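PDB 5Y9D: acyl-coenzyme A oxidase 1, which catalyses the FAD-dependent oxidation of 2,3-saturated acyl-CoAs by molecular oxygen, giving (2E)-enoyl-CoAs and hydrogen peroxide, in peroxisomal fatty acid beta-oxidation. Local coordinates for residues 121-126 / 263-268; 161-166 / 211-216; 167-172 / 204-209; 238-243 / 251-256. All coordinates share one frame; numbering follows the deposited sequence.

How the contacts relate
All four contacts are largely buried, but contact 1 lies nearest the centre of the chain and contact 4 farthest out, at the margin of the beta domain beside the second subunit. Contact 1 sets the start of helix 122-142 against the loop leading into strand 268-272, through one polar bond and a small apolar patch. Contact 2 is mostly backbone hydrogen bonds and a ring stack, and contact 3 combines a buried lysine with the flavin site; G209 O probably accepts from S214 N between them. Contacts 1, 2 and 3 all border FAD. Contact 4 is almost wholly aliphatic, and its R240 reaches back to contact 2 through S214 O.

Contact 1: residues 121-126 / 263-268. With FAD (flavin-adenine dinucleotide), chain C.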
# COMPACT_ATOMS: atom_id res chain seq x y z
N ASP A 121 -8.77 15.86 -3.28
CA ASP A 121 -7.72 16.79 -2.87
C ASP A 121 -7.45 16.70 -1.37
O ASP A 121 -7.90 17.51 -0.58
CB ASP A 121 -8.08 18.23 -3.25
CG ASP A 121 -6.93 19.19 -2.99
OD1 ASP A 121 -5.87 18.74 -2.51
OD2 ASP A 121 -7.08 20.40 -3.24
N MET A 122 -6.67 15.71 -0.99
CA MET A 122 -6.33 15.58 0.39
C MET A 122 -5.44 16.70 0.94
O MET A 122 -5.57 17.02 2.12
CB MET A 122 -5.78 14.17 0.66
CG MET A 122 -6.92 13.17 0.97
SD MET A 122 -6.56 11.40 0.81
CE MET A 122 -7.20 10.98 -0.82
N SER A 123 -4.59 17.34 0.13
CA SER A 123 -3.70 18.36 0.67
C SER A 123 -4.51 19.58 1.22
O SER A 123 -4.28 20.04 2.34
CB SER A 123 -2.65 18.76 -0.37
OG SER A 123 -1.66 17.73 -0.58
N THR A 124 -5.48 20.08 0.45
CA THR A 124 -6.27 21.25 0.89
C THR A 124 -7.16 20.86 2.06
O THR A 124 -7.42 21.65 2.97
CB THR A 124 -7.20 21.76 -0.21
OG1 THR A 124 -6.46 22.16 -1.36
CG2 THR A 124 -8.03 22.94 0.31
N ARG A 125 -7.67 19.65 2.02
CA ARG A 125 -8.49 19.21 3.09
C ARG A 125 -7.69 19.29 4.40
O ARG A 125 -8.10 19.93 5.33
CB ARG A 125 -9.01 17.81 2.78
CG ARG A 125 -10.07 17.32 3.74
CD ARG A 125 -9.45 16.47 4.84
NE ARG A 125 -10.48 16.18 5.84
CZ ARG A 125 -11.42 15.25 5.71
NH1 ARG A 125 -11.47 14.53 4.61
NH2 ARG A 125 -12.32 15.08 6.67
N THR A 126 -6.49 18.72 4.43
CA THR A 126 -5.68 18.75 5.64
C THR A 126 -5.27 20.17 6.04
O THR A 126 -5.29 20.53 7.25
CB THR A 126 -4.44 17.91 5.45
OG1 THR A 126 -4.83 16.59 5.11
CG2 THR A 126 -3.60 17.86 6.71
N ASP A 263 1.71 16.64 -0.19
CA ASP A 263 2.81 17.56 -0.34
C ASP A 263 2.43 19.01 -0.34
O ASP A 263 3.28 19.85 -0.04
CB ASP A 263 3.68 17.19 -1.54
CG ASP A 263 4.74 16.13 -1.16
OD1 ASP A 263 5.28 16.18 -0.03
OD2 ASP A 263 5.04 15.24 -1.98
N GLY A 264 1.16 19.29 -0.59
CA GLY A 264 0.64 20.64 -0.47
C GLY A 264 0.47 21.13 0.94
O GLY A 264 0.08 22.26 1.13
N VAL A 265 0.74 20.29 1.94
CA VAL A 265 0.57 20.63 3.36
C VAL A 265 1.95 20.94 3.88
O VAL A 265 2.85 20.16 3.68
CB VAL A 265 -0.02 19.47 4.18
CG1 VAL A 265 -0.31 19.88 5.64
CG2 VAL A 265 -1.29 18.97 3.53
N ASP A 266 2.10 22.08 4.56
CA ASP A 266 3.41 22.58 4.95
C ASP A 266 3.69 22.19 6.38
O ASP A 266 3.53 22.99 7.30
CB ASP A 266 3.49 24.09 4.76
CG ASP A 266 2.46 24.84 5.57
OD1 ASP A 266 1.26 24.44 5.57
OD2 ASP A 266 2.85 25.82 6.22
N ASN A 267 4.08 20.95 6.57
CA ASN A 267 4.25 20.41 7.89
C ASN A 267 5.60 20.89 8.35
O ASN A 267 6.61 20.73 7.64
CB ASN A 267 4.16 18.89 7.90
CG ASN A 267 2.76 18.40 7.69
OD1 ASN A 267 2.03 18.11 8.64
ND2 ASN A 267 2.35 18.31 6.42
N GLY A 268 5.61 21.50 9.51
CA GLY A 268 6.82 22.08 10.04
C GLY A 268 7.18 21.53 11.42
O GLY A 268 6.39 20.86 12.09
PA FAD C . 4.95 5.98 17.84
O1A FAD C . 6.37 6.31 18.05
O2A FAD C . 3.97 6.14 18.91
O5B FAD C . 4.88 4.50 17.34
C5B FAD C . 5.84 3.89 16.49
C4B FAD C . 5.44 2.45 16.22
O4B FAD C . 5.49 1.70 17.42
C3B FAD C . 4.02 2.34 15.72
O3B FAD C . 3.96 1.39 14.68
C2B FAD C . 3.23 1.81 16.88
O2B FAD C . 2.21 0.95 16.40
C1B FAD C . 4.25 1.06 17.69
N9A FAD C . 3.91 1.18 19.11
C8A FAD C . 3.90 2.30 19.82
N7A FAD C . 3.54 2.07 21.08
C5A FAD C . 3.30 0.76 21.19
C6A FAD C . 2.86 -0.17 22.25
N6A FAD C . 2.61 0.26 23.49
N1A FAD C . 2.74 -1.45 21.94
C2A FAD C . 2.99 -1.90 20.72
N3A FAD C . 3.38 -1.13 19.71
C4A FAD C . 3.54 0.19 19.88
N1 FAD C . 0.70 15.67 14.87
C2 FAD C . 0.17 16.81 15.32
O2 FAD C . 0.13 17.00 16.53
N3 FAD C . -0.30 17.75 14.51
C4 FAD C . -0.29 17.62 13.20
O4 FAD C . -0.73 18.50 12.47
C4X FAD C . 0.26 16.40 12.63
N5 FAD C . 0.29 16.21 11.32
C5X FAD C . 0.81 15.10 10.82
C6 FAD C . 0.86 14.95 9.47
C7 FAD C . 1.38 13.82 8.92
C7M FAD C . 1.39 13.68 7.43
C8 FAD C . 1.91 12.76 9.81
C8M FAD C . 2.50 11.50 9.27
C9 FAD C . 1.87 12.91 11.17
C9A FAD C . 1.35 14.05 11.71
N10 FAD C . 1.31 14.22 13.09
C10 FAD C . 0.77 15.41 13.57
C1' FAD C . 1.83 13.22 14.01
C2' FAD C . 1.01 11.94 14.00
O2' FAD C . -0.15 12.08 14.79
C3' FAD C . 1.87 10.82 14.55
O3' FAD C . 2.56 10.25 13.45
C4' FAD C . 1.07 9.70 15.18
O4' FAD C . 0.51 10.14 16.40
C5' FAD C . 1.96 8.49 15.41
O5' FAD C . 2.92 8.81 16.39
P FAD C . 4.41 8.30 16.35
O1P FAD C . 4.96 8.42 15.01
O2P FAD C . 5.04 8.98 17.48
O3P FAD C . 4.36 6.75 16.60
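Where the first turn of helix 122-142 meets the loop 263-268, the CA atoms of S123 and G264 come within 5.0 Å, a distance that leaves room for little beyond one small side chain. S123 supplies it. Its hydroxyl lies beside its own backbone nitrogen and anti to the carbonyl carbon (chi1 -72°), and from there OG accepts the N-H of G264 at 3.2 Å, in a bond bent to 142° at the hydrogen. An alanine here is likely to leave that buried amide without its acceptor and to open a small gap beside the loop. Glycine suits position 264 because a beta carbon there would run into S123 CB. In the neighbouring D263, OD1 accepts from the backbone N of K259.

The joint is one between the helical N-terminal region and the beta-stranded middle domain of the acyl-CoA oxidase fold, and the same loop carries N267 of the FAD pocket. The helix starts here, with D121 as its N-cap: OD1 accepts from T124 N at 3.3 Å, while OD2 takes the T124 hydroxyl and also pairs with R94.

One turn further along, V265 fills the space with its two methyls: CG2 rests on the backbone at S123 O, 3.4 Å away. V265 CG1 lies 4.0 Å from T126 CG2, the two branched side chains crossing at about a right angle. Threonine serves both needs at this place: its methyl meets valine, while OG1 bonds to M122 O at 3.1 Å and is also engaged by R262.

Contact 2: residues 161-166 / 211-216; sequences QFYGCF and AHTSTH. With FAD (flavin-adenine dinucleotide), chain C.
F162 lays its ring on the imidazole of H216 where the loop 161-166 passes the loop 211-216, each leading into one of two parallel strands, 166-167 and 216-225, of the acyl-CoA dehydrogenase-type middle domain. From CB, the F162 chain swings anti to its nitrogen (chi1 -162°), which carries the ring across to the histidine. At its root, CG has T215 OG1 above the same face that H216 covers. Farther out, CD2 is 3.7 Å from H216 ND1, and CE2 lies over the centre of the imidazole. The tip, CZ, reaches H216 CG at 3.4 Å, and CE1 faces H216 CB. The F162 and H216 rings form an offset stack, with centroids 4.0 Å apart and planes at 11°; two flat rings can lie this close because their planes are nearly parallel. With a leucine in its place the stack is gone, and the imidazole would probably be steadied less on that face, relying more on its bond to T215.

T215 OG1 fixes that imidazole at its edge, sharing a hydrogen bond with ND1, and also accepts from Y163 N at 2.9 Å, so threonine joins the ring to the opposite backbone. Y163 O in turn accepts from two amides: T215 N at 2.8 Å, in the carbonyl plane on a lone pair, and H216 N, nearly straight at 173° but tilted from the plane. The Y163 ring has T213 OG1 over one face, and its hydroxyl bonds to R127 O.

Just beyond this junction the chain reaches the flavin, where F166 O accepts from N3 of FAD at 3.2 Å.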
# COMPACT_ATOMS: atom_id res chain seq x y z
N GLN A 161 -6.19 37.65 9.73
CA GLN A 161 -4.99 38.03 10.42
C GLN A 161 -4.60 36.94 11.38
O GLN A 161 -3.87 37.16 12.31
CB GLN A 161 -5.20 39.34 11.16
CG GLN A 161 -5.65 40.47 10.27
CD GLN A 161 -5.12 41.81 10.70
OE1 GLN A 161 -4.16 41.90 11.44
NE2 GLN A 161 -5.76 42.86 10.24
N PHE A 162 -5.15 35.76 11.18
CA PHE A 162 -4.98 34.68 12.11
C PHE A 162 -5.05 33.33 11.40
O PHE A 162 -6.03 33.05 10.75
CB PHE A 162 -6.11 34.78 13.12
CG PHE A 162 -5.88 34.03 14.37
CD1 PHE A 162 -5.93 32.66 14.37
CD2 PHE A 162 -5.63 34.68 15.54
CE1 PHE A 162 -5.72 31.95 15.52
CE2 PHE A 162 -5.43 33.98 16.70
CZ PHE A 162 -5.47 32.62 16.69
N TYR A 163 -4.03 32.51 11.55
CA TYR A 163 -4.12 31.13 11.12
C TYR A 163 -3.60 30.19 12.19
O TYR A 163 -2.51 30.35 12.66
CB TYR A 163 -3.42 30.90 9.79
CG TYR A 163 -4.04 29.77 9.03
CD1 TYR A 163 -5.11 29.99 8.20
CD2 TYR A 163 -3.58 28.48 9.16
CE1 TYR A 163 -5.70 28.96 7.52
CE2 TYR A 163 -4.17 27.45 8.49
CZ TYR A 163 -5.22 27.69 7.67
OH TYR A 163 -5.82 26.68 7.00
N GLY A 164 -4.37 29.17 12.54
CA GLY A 164 -4.06 28.37 13.68
C GLY A 164 -3.44 27.06 13.26
O GLY A 164 -3.55 26.67 12.10
N CYS A 165 -2.79 26.39 14.19
CA CYS A 165 -2.32 25.01 13.98
C CYS A 165 -2.30 24.27 15.32
O CYS A 165 -2.64 24.84 16.37
CB CYS A 165 -0.94 25.00 13.34
SG CYS A 165 0.37 25.54 14.47
N PHE A 166 -1.89 23.01 15.31
CA PHE A 166 -2.13 22.09 16.42
C PHE A 166 -0.83 21.39 16.75
O PHE A 166 -0.43 20.49 16.06
CB PHE A 166 -3.23 21.11 15.98
CG PHE A 166 -3.63 20.08 17.02
CD1 PHE A 166 -4.72 20.30 17.83
CD2 PHE A 166 -2.99 18.86 17.09
CE1 PHE A 166 -5.13 19.35 18.74
CE2 PHE A 166 -3.41 17.88 17.99
CZ PHE A 166 -4.47 18.14 18.81
N ALA A 211 5.05 25.25 9.10
CA ALA A 211 6.25 25.61 8.36
C ALA A 211 6.12 26.99 7.78
O ALA A 211 6.99 27.82 7.97
CB ALA A 211 6.57 24.59 7.28
N HIS A 212 4.99 27.26 7.17
CA HIS A 212 4.86 28.45 6.35
C HIS A 212 3.63 29.32 6.60
O HIS A 212 3.62 30.46 6.17
CB HIS A 212 4.83 28.01 4.90
CG HIS A 212 6.18 27.81 4.29
ND1 HIS A 212 7.34 28.34 4.83
CD2 HIS A 212 6.54 27.21 3.14
CE1 HIS A 212 8.36 28.05 4.04
NE2 HIS A 212 7.90 27.37 3.00
N THR A 213 2.59 28.83 7.27
CA THR A 213 1.32 29.57 7.23
C THR A 213 0.72 30.04 8.58
O THR A 213 0.17 31.14 8.68
CB THR A 213 0.28 28.83 6.33
OG1 THR A 213 -1.06 29.13 6.73
CG2 THR A 213 0.44 27.41 6.38
N SER A 214 0.87 29.25 9.61
CA SER A 214 0.22 29.53 10.87
C SER A 214 0.85 30.65 11.63
O SER A 214 2.10 30.75 11.68
CB SER A 214 0.20 28.31 11.73
OG SER A 214 -0.68 27.38 11.16
N THR A 215 -0.02 31.48 12.22
CA THR A 215 0.40 32.57 13.11
C THR A 215 0.35 32.18 14.59
O THR A 215 1.11 32.68 15.39
CB THR A 215 -0.51 33.75 12.97
OG1 THR A 215 -1.84 33.30 13.29
CG2 THR A 215 -0.43 34.27 11.55
N HIS A 216 -0.59 31.31 14.93
CA HIS A 216 -0.81 30.90 16.29
C HIS A 216 -0.78 29.42 16.28
O HIS A 216 -1.03 28.81 15.24
CB HIS A 216 -2.15 31.40 16.78
CG HIS A 216 -2.14 32.85 17.11
ND1 HIS A 216 -2.11 33.83 16.14
CD2 HIS A 216 -2.13 33.49 18.30
CE1 HIS A 216 -2.08 35.02 16.73
NE2 HIS A 216 -2.09 34.84 18.03
PA FAD C . 4.95 5.98 17.84
O1A FAD C . 6.37 6.31 18.05
O2A FAD C . 3.97 6.14 18.91
O5B FAD C . 4.88 4.50 17.34
C5B FAD C . 5.84 3.89 16.49
C4B FAD C . 5.44 2.45 16.22
O4B FAD C . 5.49 1.70 17.42
C3B FAD C . 4.02 2.34 15.72
O3B FAD C . 3.96 1.39 14.68
C2B FAD C . 3.23 1.81 16.88
O2B FAD C . 2.21 0.95 16.40
C1B FAD C . 4.25 1.06 17.69
N9A FAD C . 3.91 1.18 19.11
C8A FAD C . 3.90 2.30 19.82
N7A FAD C . 3.54 2.07 21.08
C5A FAD C . 3.30 0.76 21.19
C6A FAD C . 2.86 -0.17 22.25
N6A FAD C . 2.61 0.26 23.49
N1A FAD C . 2.74 -1.45 21.94
C2A FAD C . 2.99 -1.90 20.72
N3A FAD C . 3.38 -1.13 19.71
C4A FAD C . 3.54 0.19 19.88
N1 FAD C . 0.70 15.67 14.87
C2 FAD C . 0.17 16.81 15.32
O2 FAD C . 0.13 17.00 16.53
N3 FAD C . -0.30 17.75 14.51
C4 FAD C . -0.29 17.62 13.20
O4 FAD C . -0.73 18.50 12.47
C4X FAD C . 0.26 16.40 12.63
N5 FAD C . 0.29 16.21 11.32
C5X FAD C . 0.81 15.10 10.82
C6 FAD C . 0.86 14.95 9.47
C7 FAD C . 1.38 13.82 8.92
C7M FAD C . 1.39 13.68 7.43
C8 FAD C . 1.91 12.76 9.81
C8M FAD C . 2.50 11.50 9.27
C9 FAD C . 1.87 12.91 11.17
C9A FAD C . 1.35 14.05 11.71
N10 FAD C . 1.31 14.22 13.09
C10 FAD C . 0.77 15.41 13.57
C1' FAD C . 1.83 13.22 14.01
C2' FAD C . 1.01 11.94 14.00
O2' FAD C . -0.15 12.08 14.79
C3' FAD C . 1.87 10.82 14.55
O3' FAD C . 2.56 10.25 13.45
C4' FAD C . 1.07 9.70 15.18
O4' FAD C . 0.51 10.14 16.40
C5' FAD C . 1.96 8.49 15.41
O5' FAD C . 2.92 8.81 16.39
P FAD C . 4.41 8.30 16.35
O1P FAD C . 4.96 8.42 15.01
O2P FAD C . 5.04 8.98 17.48
O3P FAD C . 4.36 6.75 16.60

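Contact 3: residues 167-172 / 204-209; sequences AMTELG and KWWIGG. With FAD (flavin-adenine dinucleotide), chain C.
L171 sets its CD1 methyl squarely over the indole of W205, a CH-pi contact 4.1 Å from the centroid of the six-membered ring and 15° off its normal. The two side chains run side by side in the same direction, and the broad indole gives the branched leucine a flat seat; H442 of the second subunit closes in on both.

K204, also buried, turns its end toward 167-172. Bent at chi2 (-65°), its chain brings NZ to A167 O at 3.1 Å and M168 O at 3.0 Å, approaching from above both carbonyl planes, and F220 O is a further acceptor. E170 OE2 completes the surroundings with a long, weak salt bridge, so that lysine answers several buried oxygens at once; E170 OE1 accepts from E181 N, and OE2 is also held by T182. Next to K204 in the chain, W205 N donates to T169 O at 2.9 Å, from above the carbonyl plane, beside the single bridge of E170 with K204.

These ties probably help to hold the flavin's partners in place. T169 OG1 donates to N1 of FAD at 2.6 Å, T169 N donates to O2, and G208 N reaches O4 at 3.1 Å. Such donors at N1 and O2 would probably favour negative charge there on reduction. W206 packs one indole face against the ring system, CG 3.5 Å from FAD C9, with W205 CD1 over the opposite face: the isoalloxazine site of the acyl-CoA dehydrogenase-type beta domain, completed by the second subunit.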
# COMPACT_ATOMS: atom_id res chain seq x y z
N ALA A 167 -0.16 21.82 17.79
CA ALA A 167 1.21 21.36 18.06
C ALA A 167 1.26 20.40 19.22
O ALA A 167 1.64 20.76 20.32
CB ALA A 167 2.13 22.56 18.29
N MET A 168 0.89 19.16 18.95
CA MET A 168 0.86 18.11 19.95
C MET A 168 2.09 17.22 19.87
O MET A 168 2.80 17.07 20.84
CB MET A 168 -0.39 17.27 19.73
CG MET A 168 -0.43 16.00 20.57
SD MET A 168 -2.04 15.21 20.56
CE MET A 168 -2.81 16.26 21.78
N THR A 169 2.30 16.62 18.70
CA THR A 169 3.34 15.61 18.43
C THR A 169 4.74 16.15 18.53
O THR A 169 4.98 17.25 18.12
CB THR A 169 3.14 15.09 17.00
OG1 THR A 169 1.87 14.47 16.92
CG2 THR A 169 4.16 14.05 16.59
N GLU A 170 5.66 15.38 19.10
CA GLU A 170 7.08 15.74 19.16
C GLU A 170 7.87 14.69 18.44
O GLU A 170 7.42 13.57 18.26
CB GLU A 170 7.65 15.89 20.58
CG GLU A 170 6.62 16.15 21.61
CD GLU A 170 7.16 16.70 22.93
OE1 GLU A 170 8.02 16.00 23.54
OE2 GLU A 170 6.64 17.80 23.38
N LEU A 171 9.08 15.04 18.05
CA LEU A 171 9.96 14.09 17.45
C LEU A 171 10.04 12.79 18.26
O LEU A 171 9.99 11.73 17.70
CB LEU A 171 11.33 14.71 17.33
CG LEU A 171 12.36 13.93 16.52
CD1 LEU A 171 11.87 13.46 15.16
CD2 LEU A 171 13.57 14.85 16.34
N GLY A 172 10.21 12.94 19.56
CA GLY A 172 10.22 11.89 20.54
C GLY A 172 8.96 11.11 20.83
O GLY A 172 9.04 9.97 21.19
N LYS A 204 8.53 19.89 18.36
CA LYS A 204 7.19 19.56 17.85
C LYS A 204 7.39 19.20 16.41
O LYS A 204 8.26 19.76 15.76
CB LYS A 204 6.23 20.74 17.94
CG LYS A 204 5.90 21.19 19.33
CD LYS A 204 5.13 20.13 20.08
CE LYS A 204 4.88 20.50 21.52
NZ LYS A 204 3.89 19.53 22.08
N TRP A 205 6.64 18.24 15.92
CA TRP A 205 7.00 17.55 14.67
C TRP A 205 5.79 17.12 13.89
O TRP A 205 4.78 16.72 14.49
CB TRP A 205 7.84 16.35 14.97
CG TRP A 205 8.63 15.98 13.81
CD1 TRP A 205 8.27 15.13 12.83
CD2 TRP A 205 9.92 16.47 13.47
NE1 TRP A 205 9.25 15.05 11.90
CE2 TRP A 205 10.28 15.87 12.27
CE3 TRP A 205 10.80 17.37 14.07
CZ2 TRP A 205 11.49 16.12 11.63
CZ3 TRP A 205 12.01 17.62 13.43
CH2 TRP A 205 12.34 17.00 12.23
N TRP A 206 5.87 17.25 12.56
CA TRP A 206 4.76 17.06 11.63
C TRP A 206 3.68 18.13 11.74
O TRP A 206 2.54 17.89 11.30
CB TRP A 206 4.06 15.69 11.85
CG TRP A 206 4.92 14.56 11.49
CD1 TRP A 206 5.31 13.55 12.29
CD2 TRP A 206 5.50 14.34 10.22
NE1 TRP A 206 6.13 12.69 11.59
CE2 TRP A 206 6.25 13.17 10.30
CE3 TRP A 206 5.45 15.02 9.01
CZ2 TRP A 206 6.95 12.67 9.23
CZ3 TRP A 206 6.15 14.54 7.95
CH2 TRP A 206 6.89 13.37 8.06
N ILE A 207 3.98 19.26 12.35
CA ILE A 207 2.89 20.19 12.63
C ILE A 207 2.36 20.82 11.34
O ILE A 207 2.96 21.73 10.79
CB ILE A 207 3.29 21.31 13.60
CG1 ILE A 207 3.95 20.75 14.88
CG2 ILE A 207 2.07 22.18 13.93
CD1 ILE A 207 3.24 19.58 15.53
N GLY A 208 1.22 20.34 10.86
CA GLY A 208 0.54 20.97 9.72
C GLY A 208 0.35 22.47 9.86
O GLY A 208 -0.08 22.95 10.90
N GLY A 209 0.74 23.22 8.81
CA GLY A 209 0.59 24.68 8.80
C GLY A 209 1.74 25.45 9.45
O GLY A 209 1.94 26.65 9.19
PA FAD C . 4.95 5.98 17.84
O1A FAD C . 6.37 6.31 18.05
O2A FAD C . 3.97 6.14 18.91
O5B FAD C . 4.88 4.50 17.34
C5B FAD C . 5.84 3.89 16.49
C4B FAD C . 5.44 2.45 16.22
O4B FAD C . 5.49 1.70 17.42
C3B FAD C . 4.02 2.34 15.72
O3B FAD C . 3.96 1.39 14.68
C2B FAD C . 3.23 1.81 16.88
O2B FAD C . 2.21 0.95 16.40
C1B FAD C . 4.25 1.06 17.69
N9A FAD C . 3.91 1.18 19.11
C8A FAD C . 3.90 2.30 19.82
N7A FAD C . 3.54 2.07 21.08
C5A FAD C . 3.30 0.76 21.19
C6A FAD C . 2.86 -0.17 22.25
N6A FAD C . 2.61 0.26 23.49
N1A FAD C . 2.74 -1.45 21.94
C2A FAD C . 2.99 -1.90 20.72
N3A FAD C . 3.38 -1.13 19.71
C4A FAD C . 3.54 0.19 19.88
N1 FAD C . 0.70 15.67 14.87
C2 FAD C . 0.17 16.81 15.32
O2 FAD C . 0.13 17.00 16.53
N3 FAD C . -0.30 17.75 14.51
C4 FAD C . -0.29 17.62 13.20
O4 FAD C . -0.73 18.50 12.47
C4X FAD C . 0.26 16.40 12.63
N5 FAD C . 0.29 16.21 11.32
C5X FAD C . 0.81 15.10 10.82
C6 FAD C . 0.86 14.95 9.47
C7 FAD C . 1.38 13.82 8.92
C7M FAD C . 1.39 13.68 7.43
C8 FAD C . 1.91 12.76 9.81
C8M FAD C . 2.50 11.50 9.27
C9 FAD C . 1.87 12.91 11.17
C9A FAD C . 1.35 14.05 11.71
N10 FAD C . 1.31 14.22 13.09
C10 FAD C . 0.77 15.41 13.57
C1' FAD C . 1.83 13.22 14.01
C2' FAD C . 1.01 11.94 14.00
O2' FAD C . -0.15 12.08 14.79
C3' FAD C . 1.87 10.82 14.55
O3' FAD C . 2.56 10.25 13.45
C4' FAD C . 1.07 9.70 15.18
O4' FAD C . 0.51 10.14 16.40
C5' FAD C . 1.96 8.49 15.41
O5' FAD C . 2.92 8.81 16.39
P FAD C . 4.41 8.30 16.35
O1P FAD C . 4.96 8.42 15.01
O2P FAD C . 5.04 8.98 17.48
O3P FAD C . 4.36 6.75 16.60

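Contact 4: residues 238-243 / 251-256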
# COMPACT_ATOMS: atom_id res chain seq x y z
N PRO A 238 1.44 32.27 20.34
CA PRO A 238 1.72 32.97 19.07
C PRO A 238 3.02 32.48 18.50
O PRO A 238 4.00 32.31 19.24
CB PRO A 238 1.90 34.44 19.49
CG PRO A 238 1.26 34.54 20.84
CD PRO A 238 1.49 33.20 21.48
N LEU A 239 3.03 32.25 17.19
CA LEU A 239 4.24 31.78 16.54
C LEU A 239 4.91 32.87 15.75
O LEU A 239 6.10 32.92 15.72
CB LEU A 239 3.93 30.65 15.59
CG LEU A 239 3.37 29.37 16.16
CD1 LEU A 239 3.06 28.46 14.96
CD2 LEU A 239 4.30 28.71 17.20
N ARG A 240 4.13 33.67 15.05
CA ARG A 240 4.68 34.68 14.15
C ARG A 240 4.13 36.09 14.43
O ARG A 240 3.00 36.25 14.95
CB ARG A 240 4.31 34.36 12.71
CG ARG A 240 4.86 33.06 12.17
CD ARG A 240 4.45 32.86 10.71
NE ARG A 240 5.41 32.01 10.02
CZ ARG A 240 5.42 30.68 10.09
NH1 ARG A 240 4.50 30.03 10.80
NH2 ARG A 240 6.36 30.00 9.43
N ASN A 241 4.92 37.10 14.07
CA ASN A 241 4.44 38.48 14.01
C ASN A 241 3.55 38.55 12.78
O ASN A 241 3.99 38.25 11.67
CB ASN A 241 5.59 39.50 13.95
CG ASN A 241 6.60 39.34 15.08
OD1 ASN A 241 7.75 38.95 14.84
ND2 ASN A 241 6.17 39.58 16.32
N VAL A 242 2.30 38.93 12.98
CA VAL A 242 1.27 38.79 11.94
C VAL A 242 1.45 39.73 10.74
O VAL A 242 1.00 39.44 9.64
CB VAL A 242 -0.15 39.03 12.55
CG1 VAL A 242 -1.23 38.57 11.58
CG2 VAL A 242 -0.30 38.27 13.88
N HIS A 243 2.15 40.84 10.94
CA HIS A 243 2.21 41.87 9.92
C HIS A 243 3.34 41.68 8.94
O HIS A 243 3.28 42.22 7.83
CB HIS A 243 2.22 43.27 10.56
CG HIS A 243 0.90 43.67 11.14
ND1 HIS A 243 -0.09 44.27 10.40
CD2 HIS A 243 0.40 43.54 12.39
CE1 HIS A 243 -1.14 44.52 11.16
NE2 HIS A 243 -0.87 44.08 12.38
N VAL A 251 10.88 31.39 19.29
CA VAL A 251 10.18 30.43 18.46
C VAL A 251 11.02 30.09 17.23
O VAL A 251 11.33 30.98 16.41
CB VAL A 251 8.85 31.04 17.98
CG1 VAL A 251 8.08 30.08 17.09
CG2 VAL A 251 8.01 31.43 19.19
N SER A 252 11.34 28.81 17.08
CA SER A 252 12.12 28.30 15.96
C SER A 252 11.30 27.34 15.13
O SER A 252 10.81 26.37 15.66
CB SER A 252 13.31 27.52 16.50
OG SER A 252 14.39 28.38 16.80
N ILE A 253 11.22 27.58 13.82
CA ILE A 253 10.43 26.75 12.88
C ILE A 253 11.19 26.43 11.57
O ILE A 253 11.93 27.26 11.02
CB ILE A 253 9.12 27.47 12.47
CG1 ILE A 253 8.31 27.87 13.71
CG2 ILE A 253 8.30 26.66 11.47
CD1 ILE A 253 6.94 27.33 13.82
N GLY A 254 10.99 25.22 11.06
CA GLY A 254 11.42 24.88 9.71
C GLY A 254 10.46 23.91 9.09
O GLY A 254 9.52 23.45 9.72
N ASP A 255 10.70 23.61 7.83
CA ASP A 255 9.83 22.79 7.01
C ASP A 255 10.37 21.39 6.99
O ASP A 255 11.54 21.16 6.72
CB ASP A 255 9.86 23.38 5.61
CG ASP A 255 8.86 22.76 4.64
OD1 ASP A 255 8.36 21.62 4.85
OD2 ASP A 255 8.57 23.45 3.64
N ILE A 256 9.50 20.43 7.25
CA ILE A 256 9.88 19.02 7.31
C ILE A 256 10.17 18.55 5.91
O ILE A 256 10.85 17.56 5.73
CB ILE A 256 8.74 18.15 7.89
CG1 ILE A 256 8.36 18.59 9.29
CG2 ILE A 256 9.13 16.70 7.94
CD1 ILE A 256 9.42 18.33 10.29
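NH1 of R240 is gripped by two carbonyl oxygens, those of S214 and A210, while its NH2, 4.4 Å from I253 CG2, donates to P682 O of the second subunit. An arginine with several N-H donors suits a place where loop backbone from two subunits converges, and the guanidinium borders I253 only lightly, through NH2.

The contact belongs to the beta-stranded middle domain: the chain leaves strand 228-238 of the mixed sheet and soon enters strand 251-255, an outer strand of the three-stranded antiparallel sheet, so 238-243 helps bridge one sheet to the other. L239 carries the junction. Its CG sits beside its own nitrogen (chi1 -63°), from which the two methyls fork to separate partners. One, CD2, meets V251 CG1 at 4.0 Å; the other, CD1, meets I253 CD1 at 4.2 Å. Both partners, two residues apart on the strand, point toward the loop, and leucine crosses each at about a right angle, also touching F272 of the strand 268-272. Aliphatic residues fit because L239, V251 and I253 are all buried.

Backbone oxygen also borders the valine: V251 CG2 lies 4.1 Å from P238 O, and V251 CG1 comes to 3.7 Å from L239 O.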